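ESX-1 secretion system protein EccA1 (Mycobacterium tuberculosis, PDB 4F3V) probably hydrolyses ATP to power export of virulence factors such as EsxA and EsxB by the ESX-1 type VII secretion system, its N-terminal TPR domain being the part described here. Local coordinates at residues R59-Y62 against S63-N66; G68-S71 against G72-Q75; A148-W151 against T152-I155; H177-A180 against A181-A185. All coordinates share one frame; numbering follows the deposited sequence.

Contact 1: residues R59-Y62 against S63-N66; sequences RAWY and SRRN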
loop_
_atom_site.group_PDB
_atom_site.type_symbol
_atom_site.label_atom_id
_atom_site.label_comp_id
_atom_site.label_asym_id
_atom_site.label_seq_id
_atom_site.Cartn_x
_atom_site.Cartn_y
_atom_site.Cartn_z
ATOM N N ARG A 59 -14.687 -7.084 3.800
ATOM C CA ARG A 59 -16.004 -7.411 3.298
ATOM C C ARG A 59 -16.114 -7.109 1.828
ATOM O O ARG A 59 -16.814 -7.823 1.111
ATOM C CB ARG A 59 -17.091 -6.703 4.100
ATOM C CG ARG A 59 -17.217 -7.289 5.483
ATOM C CD ARG A 59 -18.364 -8.277 5.489
ATOM N NE ARG A 59 -18.258 -9.181 6.619
ATOM C CZ ARG A 59 -18.448 -10.505 6.576
ATOM N NH1 ARG A 59 -18.764 -11.157 5.448
ATOM N NH2 ARG A 59 -18.308 -11.195 7.690
ATOM N N ALA A 60 -15.471 -6.022 1.386
ATOM C CA ALA A 60 -15.483 -5.671 -0.024
ATOM C C ALA A 60 -14.802 -6.799 -0.800
ATOM O O ALA A 60 -15.321 -7.279 -1.817
ATOM C CB ALA A 60 -14.796 -4.333 -0.265
ATOM N N TRP A 61 -13.682 -7.277 -0.276
ATOM C CA TRP A 61 -12.964 -8.382 -0.889
ATOM C C TRP A 61 -13.742 -9.685 -0.887
ATOM O O TRP A 61 -13.814 -10.399 -1.904
ATOM C CB TRP A 61 -11.631 -8.561 -0.190
ATOM C CG TRP A 61 -10.962 -9.867 -0.490
ATOM C CD1 TRP A 61 -10.814 -10.960 0.360
ATOM C CD2 TRP A 61 -10.384 -10.282 -1.747
ATOM N NE1 TRP A 61 -10.180 -11.985 -0.281
ATOM C CE2 TRP A 61 -9.883 -11.634 -1.544
ATOM C CE3 TRP A 61 -10.237 -9.690 -2.968
ATOM C CZ2 TRP A 61 -9.266 -12.352 -2.549
ATOM C CZ3 TRP A 61 -9.600 -10.426 -3.989
ATOM C CH2 TRP A 61 -9.120 -11.722 -3.770
ATOM N N TYR A 62 -14.313 -10.025 0.261
ATOM C CA TYR A 62 -15.071 -11.267 0.427
ATOM C C TYR A 62 -16.286 -11.330 -0.516
ATOM O O TYR A 62 -16.621 -12.394 -1.020
ATOM C CB TYR A 62 -15.517 -11.397 1.891
ATOM C CG TYR A 62 -16.121 -12.729 2.265
ATOM C CD1 TYR A 62 -15.327 -13.770 2.764
ATOM C CD2 TYR A 62 -17.495 -12.946 2.155
ATOM C CE1 TYR A 62 -15.895 -15.005 3.110
ATOM C CE2 TYR A 62 -18.074 -14.154 2.510
ATOM C CZ TYR A 62 -17.278 -15.187 2.982
ATOM O OH TYR A 62 -17.859 -16.413 3.317
ATOM N N SER A 63 -16.919 -10.180 -0.752
ATOM C CA SER A 63 -18.080 -10.089 -1.641
ATOM C C SER A 63 -17.739 -9.617 -3.075
ATOM O O SER A 63 -18.630 -9.173 -3.833
ATOM C CB SER A 63 -19.133 -9.153 -0.996
ATOM O OG SER A 63 -18.659 -7.839 -0.875
ATOM N N ARG A 64 -16.471 -9.737 -3.459
ATOM C CA ARG A 64 -16.002 -9.231 -4.742
ATOM C C ARG A 64 -16.761 -9.753 -5.996
ATOM O O ARG A 64 -16.826 -9.065 -7.015
ATOM C CB ARG A 64 -14.509 -9.536 -4.910
ATOM C CG ARG A 64 -14.170 -11.011 -4.986
ATOM C CD ARG A 64 -12.671 -11.242 -4.891
ATOM N NE ARG A 64 -12.340 -12.657 -4.894
ATOM C CZ ARG A 64 -12.354 -13.460 -3.835
ATOM N NH1 ARG A 64 -12.737 -13.027 -2.638
ATOM N NH2 ARG A 64 -11.975 -14.713 -3.981
ATOM N N ARG A 65 -17.351 -10.943 -5.920
ATOM C CA ARG A 65 -18.163 -11.424 -7.038
ATOM C C ARG A 65 -19.417 -10.611 -7.277
ATOM O O ARG A 65 -20.035 -10.750 -8.328
ATOM C CB ARG A 65 -18.563 -12.875 -6.837
ATOM C CG ARG A 65 -17.424 -13.822 -7.019
ATOM C CD ARG A 65 -17.971 -15.223 -6.777
ATOM N NE ARG A 65 -17.194 -16.246 -7.435
ATOM C CZ ARG A 65 -17.517 -17.540 -7.361
ATOM N NH1 ARG A 65 -18.577 -17.930 -6.639
ATOM N NH2 ARG A 65 -16.768 -18.426 -7.975
ATOM N N ASN A 66 -19.777 -9.765 -6.311
ATOM C CA ASN A 66 -20.940 -8.898 -6.450
ATOM C C ASN A 66 -20.578 -7.478 -6.874
ATOM O O ASN A 66 -21.446 -6.621 -6.932
ATOM C CB ASN A 66 -21.760 -8.867 -5.157
ATOM C CG ASN A 66 -22.311 -10.235 -4.768
ATOM O OD1 ASN A 66 -22.507 -11.088 -5.612
ATOM N ND2 ASN A 66 -22.558 -10.440 -3.445
HETATM O O HOH W 1 -17.308 -13.002 -3.615
#
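R64 folds back along W61 and lays its guanidinium flat on the indole, where the chain leaves helix 54-62. The two planes are only 8° apart. In cation-pi terms, R64 CZ sits 3.7 Å from the centroid of the W61 six-membered ring, over its face. The aliphatic part of the arginine shares that ring: R64 CD comes within 3.3 Å of W61 CZ3, a CH-pi contact. R64 CG lies between the backbone N and the carbonyl carbon (chi1 65°), and from there the extended chain runs beside the tryptophan and points the same way.

One hydrogen bond, together with the stack, fixes the rotation of the guanidinium. R64 NH1 gives a nearly straight bond (166°) of 2.9 Å to W61 O, with the acceptor lying in the guanidinium plane. R64 N donates to the same W61 O over 3.1 Å from the other face of the carbonyl, so the oxygen is gripped twice by one residue. Two residues earlier the pattern recurs at R59 O, which S63 OG and S63 N both reach, at 2.7 Å and 3.0 Å, again from opposite faces. The serine hydroxyl thus adds a second donor to a carbonyl that already takes the S63 amide. Water 1 bridges the next step, donating to Y62 O and accepting from R65 N.

S63 and A60 face W43 on helix 40-48, while A60 and W61 pack on I104 of helix 101-115; the W61 ring stacks with F108 there, so this helix end touches two neighbouring helices of the TPR-type domain.

Contact 2: residues G68-S71 against G72-Q75; sequences GQLS and GSVQ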
loop_
_atom_site.group_PDB
_atom_site.type_symbol
_atom_site.label_atom_id
_atom_site.label_comp_id
_atom_site.label_asym_id
_atom_site.label_seq_id
_atom_site.Cartn_x
_atom_site.Cartn_y
_atom_site.Cartn_z
ATOM N N GLY A 68 -20.340 -4.309 -8.717
ATOM C CA GLY A 68 -21.101 -3.734 -9.831
ATOM C C GLY A 68 -22.583 -4.032 -9.821
ATOM O O GLY A 68 -23.345 -3.368 -10.542
ATOM N N GLN A 69 -23.004 -5.018 -9.016
ATOM C CA GLN A 69 -24.383 -5.501 -9.041
ATOM C C GLN A 69 -25.372 -4.466 -8.501
ATOM O O GLN A 69 -26.359 -4.135 -9.158
ATOM C CB GLN A 69 -24.515 -6.815 -8.259
ATOM C CG GLN A 69 -25.855 -7.499 -8.467
ATOM C CD GLN A 69 -26.971 -6.905 -7.634
ATOM O OE1 GLN A 69 -26.776 -6.447 -6.491
ATOM N NE2 GLN A 69 -28.167 -6.915 -8.202
ATOM N N LEU A 70 -25.085 -3.916 -7.331
ATOM C CA LEU A 70 -25.980 -2.953 -6.689
ATOM C C LEU A 70 -25.988 -1.606 -7.404
ATOM O O LEU A 70 -27.049 -1.090 -7.724
ATOM C CB LEU A 70 -25.589 -2.764 -5.196
ATOM C CG LEU A 70 -26.433 -1.779 -4.384
ATOM C CD1 LEU A 70 -27.920 -2.144 -4.511
ATOM C CD2 LEU A 70 -25.940 -1.776 -2.932
ATOM N N SER A 71 -24.795 -1.043 -7.665
ATOM C CA SER A 71 -24.687 0.189 -8.406
ATOM C C SER A 71 -25.339 0.016 -9.790
ATOM O O SER A 71 -26.078 0.874 -10.270
ATOM C CB SER A 71 -23.220 0.600 -8.548
ATOM O OG SER A 71 -22.465 -0.408 -9.155
ATOM N N GLY A 72 -25.094 -1.137 -10.410
ATOM C CA GLY A 72 -25.691 -1.457 -11.714
ATOM C C GLY A 72 -27.211 -1.463 -11.743
ATOM O O GLY A 72 -27.817 -1.083 -12.729
ATOM N N SER A 73 -27.837 -1.847 -10.631
ATOM C CA SER A 73 -29.291 -1.891 -10.557
ATOM C C SER A 73 -29.904 -0.465 -10.588
ATOM O O SER A 73 -31.094 -0.302 -10.783
ATOM C CB SER A 73 -29.739 -2.663 -9.320
ATOM O OG SER A 73 -29.533 -1.904 -8.152
ATOM N N VAL A 74 -29.081 0.565 -10.376
ATOM C CA VAL A 74 -29.520 1.947 -10.529
ATOM C C VAL A 74 -28.687 2.682 -11.587
ATOM O O VAL A 74 -28.592 3.912 -11.581
ATOM C CB VAL A 74 -29.526 2.690 -9.172
ATOM C CG1 VAL A 74 -30.712 2.217 -8.334
ATOM C CG2 VAL A 74 -28.205 2.543 -8.422
ATOM N N GLN A 75 -28.089 1.913 -12.487
ATOM C CA GLN A 75 -27.347 2.431 -13.639
ATOM C C GLN A 75 -26.190 3.352 -13.275
ATOM O O GLN A 75 -25.914 4.310 -13.986
ATOM C CB GLN A 75 -28.314 3.111 -14.645
ATOM C CG GLN A 75 -29.447 2.201 -15.111
ATOM C CD GLN A 75 -30.625 2.137 -14.122
ATOM O OE1 GLN A 75 -31.079 3.166 -13.619
ATOM N NE2 GLN A 75 -31.170 0.934 -13.905
#
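S73 bends back on L70 at the end of the short helix 69-72. S73 CB lies 3.5 Å from L70 O and slightly farther, 3.7 Å, from Q69 O. From there S73 OG turns between the backbone N and the carbonyl carbon (chi1 74°), which brings it to L70 O at 2.6 Å. This bond is in the carbonyl plane, on a lone pair. Beyond it S73 OG only approaches the leucine methyl, L70 CD1, at 4.0 Å. The S73 amide adds weak bonds to Q69 O and L70 O, the latter longer than the hydroxyl bond.

The helix stops here in a Schellman motif: Q75, with positive phi, is its C-prime residue, and G72 to Q75 form a type I turn closed by Q75 N to G72 O. G72 N donates to G68 O at 2.8 Å, and within the turn V74 N bonds S71 O at 3.0 Å. V74 CG2 approaches that same S71 O to 3.3 Å. The S71 hydroxyl is bonded to D41, whose other carboxylate oxygen takes G68 N at the N-cap. L70 and S71 pack on F11 of helix 2-17, and S73 and V74 on A8.

Contact 3: residues A148-W151 against T152-I155; sequences AERW and TDVI. With SO4 (sulfate ion), chain F.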
loop_
_atom_site.group_PDB
_atom_site.type_symbol
_atom_site.label_atom_id
_atom_site.label_comp_id
_atom_site.label_asym_id
_atom_site.label_seq_id
_atom_site.Cartn_x
_atom_site.Cartn_y
_atom_site.Cartn_z
ATOM N N ALA A 148 7.021 -7.745 5.840
ATOM C CA ALA A 148 7.624 -8.858 6.593
ATOM C C ALA A 148 9.157 -8.819 6.598
ATOM O O ALA A 148 9.826 -9.798 7.010
ATOM C CB ALA A 148 7.137 -10.199 5.997
ATOM N N GLU A 149 9.726 -7.720 6.107
ATOM C CA GLU A 149 11.199 -7.562 6.001
ATOM C C GLU A 149 11.876 -8.687 5.203
ATOM O O GLU A 149 13.032 -9.084 5.475
ATOM C CB GLU A 149 11.834 -7.421 7.388
ATOM C CG GLU A 149 11.268 -6.235 8.162
ATOM C CD GLU A 149 11.821 -6.076 9.576
ATOM O OE1 GLU A 149 12.947 -6.481 9.869
ATOM O OE2 GLU A 149 11.102 -5.511 10.419
ATOM N N ARG A 150 11.185 -9.149 4.167
ATOM C CA ARG A 150 11.715 -10.159 3.281
ATOM C C ARG A 150 12.394 -9.482 2.084
ATOM O O ARG A 150 11.867 -9.474 0.967
ATOM C CB ARG A 150 10.595 -11.108 2.872
ATOM C CG ARG A 150 10.215 -12.032 4.019
ATOM C CD ARG A 150 9.049 -12.941 3.654
ATOM N NE ARG A 150 9.384 -13.918 2.617
ATOM C CZ ARG A 150 8.694 -15.042 2.385
ATOM N NH1 ARG A 150 7.619 -15.354 3.108
ATOM N NH2 ARG A 150 9.095 -15.866 1.434
ATOM N N TRP A 151 13.551 -8.875 2.355
ATOM C CA TRP A 151 14.150 -7.951 1.398
ATOM C C TRP A 151 14.607 -8.596 0.128
ATOM O O TRP A 151 14.487 -7.990 -0.918
ATOM C CB TRP A 151 15.289 -7.172 2.042
ATOM C CG TRP A 151 14.815 -6.476 3.295
ATOM C CD1 TRP A 151 15.216 -6.715 4.594
ATOM C CD2 TRP A 151 13.769 -5.448 3.400
ATOM N NE1 TRP A 151 14.531 -5.904 5.475
ATOM C CE2 TRP A 151 13.653 -5.119 4.819
ATOM C CE3 TRP A 151 12.997 -4.754 2.488
ATOM C CZ2 TRP A 151 12.758 -4.159 5.285
ATOM C CZ3 TRP A 151 12.092 -3.810 2.960
ATOM C CH2 TRP A 151 11.989 -3.498 4.336
ATOM N N THR A 152 15.127 -9.813 0.191
ATOM C CA THR A 152 15.529 -10.500 -1.031
ATOM C C THR A 152 14.295 -10.852 -1.909
ATOM O O THR A 152 14.381 -10.799 -3.123
ATOM C CB THR A 152 16.349 -11.757 -0.714
ATOM O OG1 THR A 152 15.644 -12.533 0.268
ATOM C CG2 THR A 152 17.713 -11.366 -0.128
ATOM N N ASP A 153 13.145 -11.139 -1.292
ATOM C CA ASP A 153 11.913 -11.423 -2.064
ATOM C C ASP A 153 11.385 -10.113 -2.696
ATOM O O ASP A 153 10.894 -10.115 -3.839
ATOM C CB ASP A 153 10.852 -12.069 -1.177
ATOM C CG ASP A 153 11.248 -13.462 -0.700
ATOM O OD1 ASP A 153 11.742 -14.242 -1.535
ATOM O OD2 ASP A 153 11.038 -13.790 0.497
ATOM N N VAL A 154 11.526 -8.994 -1.980
ATOM C CA VAL A 154 11.204 -7.694 -2.545
ATOM C C VAL A 154 11.998 -7.484 -3.830
ATOM O O VAL A 154 11.428 -7.206 -4.876
ATOM C CB VAL A 154 11.473 -6.539 -1.557
ATOM C CG1 VAL A 154 11.434 -5.193 -2.291
ATOM C CG2 VAL A 154 10.455 -6.569 -0.404
ATOM N N ILE A 155 13.306 -7.657 -3.757
ATOM C CA ILE A 155 14.163 -7.446 -4.921
ATOM C C ILE A 155 13.742 -8.375 -6.085
ATOM O O ILE A 155 13.601 -7.925 -7.218
ATOM C CB ILE A 155 15.653 -7.608 -4.562
ATOM C CG1 ILE A 155 16.086 -6.440 -3.641
ATOM C CG2 ILE A 155 16.511 -7.741 -5.830
ATOM C CD1 ILE A 155 17.448 -6.571 -2.993
HETATM S S SO4 F . 6.790 -18.476 1.741
HETATM O O1 SO4 F . 8.137 -19.078 1.555
HETATM O O2 SO4 F . 6.691 -17.974 3.125
HETATM O O3 SO4 F . 6.586 -17.404 0.714
HETATM O O4 SO4 F . 5.745 -19.504 1.562
HETATM O O HOH W 2 10.714 -16.739 -1.419
#
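R150 grips D153 side-on at the start of helix 151-158, with two nitrogens on a single carboxylate oxygen. R150 NE makes the shorter bond of this salt bridge to D153 OD2, 2.7 Å, and R150 NH2 adds one of 3.0 Å from the same face of the carboxylate. The acceptor lies near the guanidinium plane, whereas the two flat groups are turned 58° against each other. A bend at chi3 (67°) swings the guanidinium into place. Water 2 donates to D153 OD1 over 2.7 Å.

The outer edge of the arginine holds a sulfate, probably from the crystallisation liquor: R150 NH1 donates to O2 of the ion at 2.8 Å and R150 NH2 to O3 at 3.0 Å. NH2 therefore serves both anions.

E149, with positive phi, is the C-prime residue of the Schellman motif ending helix 134-147, and R150 is the N-cap of the next helix. R150 O takes V154 N at 3.0 Å and, weakly, D153 N; I155 N follows with W151 O at 3.1 Å. R265 binds A148 O and E149 O. R150 lies against Y145 of helix 134-147 and makes a cation-pi contact with W269, while W151 and I155 pack on A180 of helix 167-183 and T152 on I262 of helix 259-263.

Contact 4: residues H177-A180 against A181-A185; sequences HGVA and AANLA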
loop_
_atom_site.group_PDB
_atom_site.type_symbol
_atom_site.label_atom_id
_atom_site.label_comp_id
_atom_site.label_asym_id
_atom_site.label_seq_id
_atom_site.Cartn_x
_atom_site.Cartn_y
_atom_site.Cartn_z
ATOM N N HIS A 177 13.342 -1.279 -4.303
ATOM C CA HIS A 177 14.613 -1.928 -4.572
ATOM C C HIS A 177 15.695 -1.270 -3.697
ATOM O O HIS A 177 16.514 -1.955 -3.055
ATOM C CB HIS A 177 14.944 -1.825 -6.069
ATOM C CG HIS A 177 15.961 -2.852 -6.549
ATOM N ND1 HIS A 177 15.993 -3.320 -7.817
ATOM C CD2 HIS A 177 17.001 -3.485 -5.878
ATOM C CE1 HIS A 177 16.995 -4.203 -7.933
ATOM N NE2 HIS A 177 17.606 -4.299 -6.744
ATOM N N GLY A 178 15.674 0.067 -3.623
ATOM C CA GLY A 178 16.642 0.830 -2.791
ATOM C C GLY A 178 16.502 0.610 -1.305
ATOM O O GLY A 178 17.502 0.452 -0.605
ATOM N N VAL A 179 15.251 0.574 -0.821
ATOM C CA VAL A 179 14.968 0.256 0.567
ATOM C C VAL A 179 15.457 -1.148 0.940
ATOM O O VAL A 179 16.092 -1.335 1.992
ATOM C CB VAL A 179 13.483 0.464 0.879
ATOM C CG1 VAL A 179 13.114 -0.131 2.230
ATOM C CG2 VAL A 179 13.158 1.979 0.813
ATOM N N ALA A 180 15.118 -2.130 0.104
ATOM C CA ALA A 180 15.570 -3.509 0.295
ATOM C C ALA A 180 17.113 -3.569 0.345
ATOM O O ALA A 180 17.695 -4.204 1.231
ATOM C CB ALA A 180 15.006 -4.425 -0.813
ATOM N N ALA A 181 17.781 -2.888 -0.591
ATOM C CA ALA A 181 19.266 -2.820 -0.583
ATOM C C ALA A 181 19.834 -2.248 0.709
ATOM O O ALA A 181 20.745 -2.818 1.301
ATOM C CB ALA A 181 19.779 -2.011 -1.754
ATOM N N ALA A 182 19.267 -1.140 1.166
ATOM C CA ALA A 182 19.686 -0.516 2.427
ATOM C C ALA A 182 19.547 -1.463 3.620
ATOM O O ALA A 182 20.466 -1.573 4.438
ATOM C CB ALA A 182 18.902 0.760 2.653
ATOM N N ASN A 183 18.429 -2.177 3.684
ATOM C CA ASN A 183 18.184 -3.104 4.771
ATOM C C ASN A 183 19.097 -4.339 4.739
ATOM O O ASN A 183 19.198 -5.060 5.728
ATOM C CB ASN A 183 16.705 -3.502 4.791
ATOM C CG ASN A 183 15.826 -2.471 5.486
ATOM O OD1 ASN A 183 15.815 -2.398 6.703
ATOM N ND2 ASN A 183 15.086 -1.690 4.720
ATOM N N LEU A 184 19.710 -4.591 3.583
ATOM C CA LEU A 184 20.700 -5.640 3.413
ATOM C C LEU A 184 22.148 -5.091 3.504
ATOM O O LEU A 184 23.110 -5.793 3.172
ATOM C CB LEU A 184 20.486 -6.350 2.070
ATOM C CG LEU A 184 19.183 -7.157 1.916
ATOM C CD1 LEU A 184 18.880 -7.469 0.450
ATOM C CD2 LEU A 184 19.227 -8.429 2.769
ATOM N N ALA A 185 22.290 -3.851 3.963
ATOM C CA ALA A 185 23.593 -3.210 4.135
ATOM C C ALA A 185 24.353 -2.984 2.821
ATOM O O ALA A 185 25.579 -2.828 2.823
ATOM C CB ALA A 185 24.453 -3.999 5.132
#
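A Schellman motif closes helix 167-183, and in its last turn N183 doubles up on the carbonyl of V179. A185, with positive phi, is the C-prime residue; A185 N donates to A182 O at 3.0 Å, and the amide of L186 completes the motif on A181 O.

N183 N makes the regular helical bond to V179 O, 3.0 Å long. N183 ND2 reaches V179 O at 2.9 Å from the opposite face of the carbonyl, standing well above the carbonyl plane, with the oxygen tilted from the amide plane of N183. CG is anti to the carbonyl carbon (chi1 -82°), which folds the amide back along the helix toward the preceding turn. The side chains of V179 and N183 run side by side, pointing the same way, with V179 CG1 3.5 Å from N183 ND2. One buried backbone oxygen is thereby satisfied twice, and the asparagine amide is held against the helix.

Upstream the helix is regular: A181 N bonds H177 O at 2.9 Å and A182 N bonds G178 O at 3.0 Å. At the end the regular pattern gives way to the Schellman turn: L184 N reaches A180 O only weakly, while L184 CG rests 3.4 Å from A180 O.

The small side chains of A181 and A182 let A190 of helix 187-198 come close, and Y213 of helix 207-221 touches V179, A182 and N183. Successive helices joined by tight turns and packed side by side are in keeping with the TPR fold of this N-terminal domain.

Overall arrangement
The four contacts come in series along the chain, all inside the N-terminal domain. Contacts 1 and 2 lie on one side of the chain's centre, their centres about 14 Å apart, at the ends of the successive helices 54-62 and 69-72. Contacts 3 and 4 are closer, about 9 Å between centres, and touch directly through the packing of helix 151-158 on helix 167-183. The two pairs are far apart: contact 1 is about 36 Å from contact 4, and contact 2 is about 45 Å from it, centre to centre. Each marks a helix start or end, so together they sample the turns that link successive helices in this elongated, largely helical domain.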